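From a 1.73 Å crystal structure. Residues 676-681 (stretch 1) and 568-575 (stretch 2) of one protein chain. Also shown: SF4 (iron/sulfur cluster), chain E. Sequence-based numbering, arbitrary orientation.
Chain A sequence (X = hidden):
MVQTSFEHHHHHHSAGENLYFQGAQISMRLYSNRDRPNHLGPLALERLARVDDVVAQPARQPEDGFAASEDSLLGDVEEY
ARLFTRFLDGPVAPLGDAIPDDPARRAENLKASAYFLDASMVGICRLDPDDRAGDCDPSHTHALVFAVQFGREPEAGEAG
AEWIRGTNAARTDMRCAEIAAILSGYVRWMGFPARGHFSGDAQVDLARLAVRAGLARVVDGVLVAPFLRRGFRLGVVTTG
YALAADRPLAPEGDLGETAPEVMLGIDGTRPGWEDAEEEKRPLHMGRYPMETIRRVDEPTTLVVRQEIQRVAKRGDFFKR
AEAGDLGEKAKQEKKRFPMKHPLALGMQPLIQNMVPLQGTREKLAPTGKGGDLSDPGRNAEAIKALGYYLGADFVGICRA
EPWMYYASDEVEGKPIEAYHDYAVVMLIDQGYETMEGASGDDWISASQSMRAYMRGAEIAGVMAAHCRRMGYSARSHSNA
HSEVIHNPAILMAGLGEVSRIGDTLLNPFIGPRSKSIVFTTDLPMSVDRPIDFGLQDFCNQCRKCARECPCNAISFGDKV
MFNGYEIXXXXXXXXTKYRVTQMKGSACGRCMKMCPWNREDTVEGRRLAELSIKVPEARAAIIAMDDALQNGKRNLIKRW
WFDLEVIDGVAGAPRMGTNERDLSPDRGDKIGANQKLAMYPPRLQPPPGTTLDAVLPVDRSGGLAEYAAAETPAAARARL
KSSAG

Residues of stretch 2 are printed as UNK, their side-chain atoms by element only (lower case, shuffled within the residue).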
ATOM      1  N   LYS A 676      26.000  -2.874 -19.247  1.00 18.49           N
ATOM      2  CA  LYS A 676      25.221  -2.487 -20.395  1.00 18.53           C
ATOM      3  C   LYS A 676      23.822  -2.990 -20.254  1.00 18.33           C
ATOM      4  O   LYS A 676      23.557  -4.190 -20.225  1.00 19.18           O
ATOM      5  CB  LYS A 676      25.822  -3.023 -21.696  1.00 20.83           C
ATOM      6  CG  LYS A 676      27.284  -2.711 -21.871  1.00 21.02           C
ATOM      7  CD  LYS A 676      27.587  -1.244 -21.957  1.00 23.04           C
ATOM      8  CE  LYS A 676      29.103  -1.044 -21.997  1.00 25.87           C
ATOM      9  NZ  LYS A 676      29.485   0.385 -21.855  1.00 26.66           N
ATOM     10  N   LEU A 677      22.894  -2.076 -20.118  1.00 16.51           N
ATOM     11  CA  LEU A 677      21.498  -2.347 -19.997  1.00 17.47           C
ATOM     12  C   LEU A 677      20.778  -2.040 -21.343  1.00 16.16           C
ATOM     13  O   LEU A 677      21.280  -1.295 -22.171  1.00 17.45           O
ATOM     14  CB  LEU A 677      20.908  -1.502 -18.818  1.00 19.82           C
ATOM     15  CG  LEU A 677      21.565  -1.734 -17.440  1.00 18.78           C
ATOM     16  CD1 LEU A 677      20.939  -0.804 -16.457  1.00 19.53           C
ATOM     17  CD2 LEU A 677      21.413  -3.188 -16.907  1.00 19.70           C
ATOM     18  N   ALA A 678      19.593  -2.630 -21.506  1.00 16.54           N
ATOM     19  CA  ALA A 678      18.738  -2.383 -22.656  1.00 15.62           C
ATOM     20  C   ALA A 678      17.600  -1.438 -22.233  1.00 15.23           C
ATOM     21  O   ALA A 678      17.133  -1.498 -21.072  1.00 16.99           O
ATOM     22  CB  ALA A 678      18.166  -3.668 -23.178  1.00 16.32           C
ATOM     23  N   MET A 679      17.248  -0.500 -23.080  1.00 15.12           N
ATOM     24  CA  MET A 679      16.116   0.391 -22.825  1.00 15.29           C
ATOM     25  C   MET A 679      15.101   0.262 -23.958  1.00 16.42           C
ATOM     26  O   MET A 679      15.471  -0.046 -25.070  1.00 16.30           O
ATOM     27  CB  MET A 679      16.534   1.840 -22.658  1.00 17.26           C
ATOM     28  CG  MET A 679      17.261   2.411 -23.815  1.00 21.06           C
ATOM     29  SD  MET A 679      17.393   4.186 -23.866  1.00 23.41           S
ATOM     30  CE  MET A 679      17.827   4.727 -22.218  1.00 25.49           C
ATOM     31  N   TYR A 680      13.856   0.543 -23.668  1.00 15.17           N
ATOM     32  CA  TYR A 680      12.808   0.328 -24.639  1.00 16.62           C
ATOM     33  C   TYR A 680      11.930   1.573 -24.693  1.00 17.39           C
ATOM     34  O   TYR A 680      10.797   1.568 -24.198  1.00 14.68           O
ATOM     35  CB  TYR A 680      12.012  -0.908 -24.313  1.00 16.13           C
ATOM     36  CG  TYR A 680      12.845  -2.144 -24.358  1.00 17.86           C
ATOM     37  CD1 TYR A 680      13.200  -2.718 -25.544  1.00 20.22           C
ATOM     38  CD2 TYR A 680      13.406  -2.661 -23.202  1.00 17.51           C
ATOM     39  CE1 TYR A 680      14.029  -3.826 -25.610  1.00 20.11           C
ATOM     40  CE2 TYR A 680      14.292  -3.742 -23.246  1.00 20.57           C
ATOM     41  CZ  TYR A 680      14.592  -4.320 -24.487  1.00 21.21           C
ATOM     42  OH  TYR A 680      15.438  -5.460 -24.534  1.00 23.25           O
ATOM     43  N   PRO A 681      12.447   2.636 -25.350  1.00 18.95           N
ATOM     44  CA  PRO A 681      11.612   3.805 -25.561  1.00 18.52           C
ATOM     45  C   PRO A 681      10.577   3.476 -26.622  1.00 17.94           C
ATOM     46  O   PRO A 681      10.641   2.418 -27.202  1.00 16.31           O
ATOM     47  CB  PRO A 681      12.610   4.858 -26.030  1.00 19.15           C
ATOM     48  CG  PRO A 681      13.694   4.064 -26.663  1.00 20.79           C
ATOM     49  CD  PRO A 681      13.786   2.801 -25.912  1.00 18.24           C
ATOM     50  N   UNK A 568      17.220   7.577 -14.468  1.00 16.86           N
ATOM     51  CA  UNK A 568      18.096   6.405 -14.376  1.00 14.95           C
ATOM     52  C   UNK A 568      17.293   5.215 -14.936  1.00 19.15           C
ATOM     53  O   UNK A 568      16.369   4.751 -14.283  1.00 25.19           O
ATOM     54  c   UNK A 568      20.973   6.665 -12.666  1.00 15.07           C
ATOM     55  c   UNK A 568      21.305   9.347 -10.302  1.00 16.90           C
ATOM     56  c   UNK A 568      20.955   8.332 -11.205  1.00 15.03           C
ATOM     57  c   UNK A 568      19.633   7.905 -11.400  1.00 15.13           C
ATOM     58  n   UNK A 568      21.757   7.540 -11.995  1.00 16.13           N
ATOM     59  c   UNK A 568      18.945   9.553  -9.853  1.00 13.55           C
ATOM     60  c   UNK A 568      20.284   9.974  -9.666  1.00 16.18           C
ATOM     61  c   UNK A 568      18.614   8.578 -10.750  1.00 15.54           C
ATOM     62  c   UNK A 568      19.666   6.862 -12.353  1.00 15.10           C
ATOM     63  c   UNK A 568      18.470   6.081 -12.920  1.00 15.99           C
ATOM     64  N   UNK A 569      17.575   4.758 -16.123  1.00 18.71           N
ATOM     65  CA  UNK A 569      16.726   3.731 -16.723  1.00 15.36           C
ATOM     66  C   UNK A 569      17.225   2.365 -16.327  1.00 15.04           C
ATOM     67  O   UNK A 569      18.367   1.977 -16.610  1.00 16.10           O
ATOM     68  c   UNK A 569      15.443   3.055 -18.830  1.00 15.52           C
ATOM     69  c   UNK A 569      14.152   3.798 -18.489  1.00 19.09           C
ATOM     70  c   UNK A 569      16.624   3.867 -18.276  1.00 15.36           C
ATOM     71  c   UNK A 569      13.001   2.902 -18.405  1.00 23.52           C
ATOM     72  n   UNK A 569      11.818   3.664 -17.942  1.00 20.75           N
ATOM     73  N   UNK A 570      16.412   1.651 -15.561  1.00 13.52           N
ATOM     74  CA  UNK A 570      16.644   0.282 -15.231  1.00 12.95           C
ATOM     75  C   UNK A 570      16.339  -0.580 -16.447  1.00 14.75           C
ATOM     76  O   UNK A 570      15.660  -0.153 -17.382  1.00 14.05           O
ATOM     77  c   UNK A 570      15.781  -0.162 -14.102  1.00 12.81           C
ATOM     78  N   UNK A 571      16.808  -1.811 -16.421  1.00 14.31           N
ATOM     79  CA  UNK A 571      16.516  -2.794 -17.513  1.00 14.33           C
ATOM     80  C   UNK A 571      15.205  -3.506 -17.208  1.00 14.37           C
ATOM     81  O   UNK A 571      15.152  -4.424 -16.408  1.00 16.61           O
ATOM     82  c   UNK A 571      17.647  -3.792 -17.657  1.00 15.52           C
ATOM     83  o   UNK A 571      16.452  -5.107 -19.287  1.00 19.98           O
ATOM     84  o   UNK A 571      18.605  -4.733 -19.648  1.00 19.21           O
ATOM     85  c   UNK A 571      17.547  -4.613 -18.933  1.00 18.12           C
ATOM     86  N   UNK A 572      14.142  -3.054 -17.845  1.00 12.86           N
ATOM     87  CA  UNK A 572      12.834  -3.511 -17.528  1.00 14.14           C
ATOM     88  C   UNK A 572      12.587  -4.933 -18.011  1.00 16.96           C
ATOM     89  O   UNK A 572      11.741  -5.649 -17.469  1.00 14.66           O
ATOM     90  c   UNK A 572      11.693  -2.399 -19.503  1.00 15.39           C
ATOM     91  c   UNK A 572      11.926  -1.177 -17.351  1.00 15.62           C
ATOM     92  c   UNK A 572      11.733  -2.535 -17.993  1.00 13.94           C
ATOM     93  N   UNK A 573      13.307  -5.346 -19.044  1.00 14.60           N
ATOM     94  CA  UNK A 573      13.214  -6.743 -19.487  1.00 15.62           C
ATOM     95  C   UNK A 573      13.792  -7.700 -18.443  1.00 16.13           C
ATOM     96  O   UNK A 573      13.153  -8.714 -18.126  1.00 17.77           O
ATOM     97  c   UNK A 573      13.945  -6.904 -20.770  1.00 19.41           C
ATOM     98  c   UNK A 573      13.964  -8.346 -21.263  1.00 22.96           C
ATOM     99  o   UNK A 573      14.792  -9.558 -23.118  1.00 38.01           O
ATOM    100  o   UNK A 573      15.281  -7.405 -23.119  1.00 26.93           O
ATOM    101  c   UNK A 573      14.734  -8.437 -22.585  1.00 28.42           C
ATOM    102  N   UNK A 574      14.951  -7.389 -17.895  1.00 14.89           N
ATOM    103  CA  UNK A 574      15.558  -8.230 -16.853  1.00 16.08           C
ATOM    104  C   UNK A 574      14.722  -8.248 -15.575  1.00 15.92           C
ATOM    105  O   UNK A 574      14.390  -9.349 -15.049  1.00 13.32           O
ATOM    106  c   UNK A 574      19.364  -8.146 -17.133  1.00 20.63           C
ATOM    107  c   UNK A 574      19.853  -6.817 -16.666  1.00 17.84           C
ATOM    108  c   UNK A 574      16.948  -7.797 -16.526  1.00 17.22           C
ATOM    109  n   UNK A 574      21.325  -6.769 -16.407  1.00 17.28           N
ATOM    110  c   UNK A 574      17.933  -8.026 -17.634  1.00 19.89           C
ATOM    111  N   UNK A 575      14.243  -7.074 -15.135  1.00 15.68           N
ATOM    112  CA  UNK A 575      13.398  -7.044 -13.953  1.00 14.87           C
ATOM    113  C   UNK A 575      12.064  -7.783 -14.213  1.00 14.69           C
ATOM    114  O   UNK A 575      11.661  -8.676 -13.409  1.00 13.51           O
ATOM    115  c   UNK A 575      13.174  -5.622 -13.456  1.00 14.51           C
ATOM    116  s   UNK A 575      12.014  -5.552 -12.115  1.00 14.10           S
TER
HETATM  117 FE1  SF4 E 702      13.194  -5.661 -10.183  1.00 14.59          FE
HETATM  118 FE2  SF4 E 702      13.693  -6.978  -7.795  1.00 15.43          FE
HETATM  119 FE3  SF4 E 702      13.956  -4.201  -7.929  1.00 14.06          FE
HETATM  120 FE4  SF4 E 702      15.759  -5.860  -9.174  1.00 16.30          FE
HETATM  121  S1  SF4 E 702      15.349  -5.698  -7.014  1.00 17.80           S
HETATM  122  S2  SF4 E 702      14.751  -4.023 -10.013  1.00 17.65           S
HETATM  123  S3  SF4 E 702      14.392  -7.555  -9.818  1.00 18.06           S
HETATM  124  S4  SF4 E 702      12.114  -5.400  -8.280  1.00 17.87           S
HETATM  125  O   HOH W   1      14.785  -1.018 -19.772  1.00 16.63           O
HETATM  126  O   HOH W   2      22.271  -6.134 -18.953  1.00 21.73           O

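Position 568 carries ten side-chain atoms: one carbon leading into fused five- and six-membered rings that hold eight carbons and one nitrogen. Only an indole fits, so this is W568; its side chain stays 8.1 Å or more from stretch 1 and takes no part in the contact.

At position 569, four carbons run in a row to a terminal nitrogen. One of these carbons lies 4.2 Å from M679 CB, and the backbone O is 3.8 Å from L677 CD1. This unbranched amine is lysine, K569. Its CA-to-CB bond points toward stretch 1, but the chain's end leads away; the carbon near M679 CB is CG.

Position 570 has a single side-chain carbon, directed away from stretch 1, which defines A570. Its carbonyl does the work: water 1 donates to A570 O (2.7 Å) and to A678 O (2.7 Å), joining two acceptors that could not bond to each other directly.

Position 571 shows two carbons, the second bearing two oxygens. One oxygen lies 3.0 Å from A678 N, and the other lies 3.1 Å from the backbone N of position 574. A carboxylate this short is aspartate, D571. The A678 N to D571 OD2 bond is nearly straight, at 171°, while OD1 caps the helix that begins at the next residue.

At position 572, one carbon carries two more, a beta-branched apolar group 4.1 Å from Y680 CD2: V572. Its N donates to water 1 (2.9 Å from V572 N to the water O), so that water serves three backbone atoms.

Position 573 has three carbons, the third carrying two oxygens, one of them 2.4 Å from Y680 OH. The extra carbon relative to D571 makes this E573. Its chi1 and chi2 are both t, an extended reach that brings OE1 to the phenol; Y680 OH donates to E573 OE1 in a very short hydrogen bond.

At position 574, four carbons run in a row to a nitrogen that lies 3.6 Å from L677 CD2. This is K574. Its NZ donates to water 2 (2.8 Å from NZ to the water O), which in turn donates to K676 O (2.7 Å).

Position 575 has one carbon and one sulfur, the latter 2.3 Å from SF4 FE1. This is C575, a cluster ligand out of reach of stretch 1.

The contact buries 419 Å² in total. Two carboxylates anchor it, D571 at a backbone amide and E573 at a phenol. V572 packs against the Y680 ring, and L677 lies against D571 CB, K569 O and the amine of K574. Water 1 joins A570 O and V572 N to A678 O, and water 2 joins K574 NZ to K676 O. D571 also secures the start of the helix that carries C575.

Stretch 2 (568-575) WKADVEKC
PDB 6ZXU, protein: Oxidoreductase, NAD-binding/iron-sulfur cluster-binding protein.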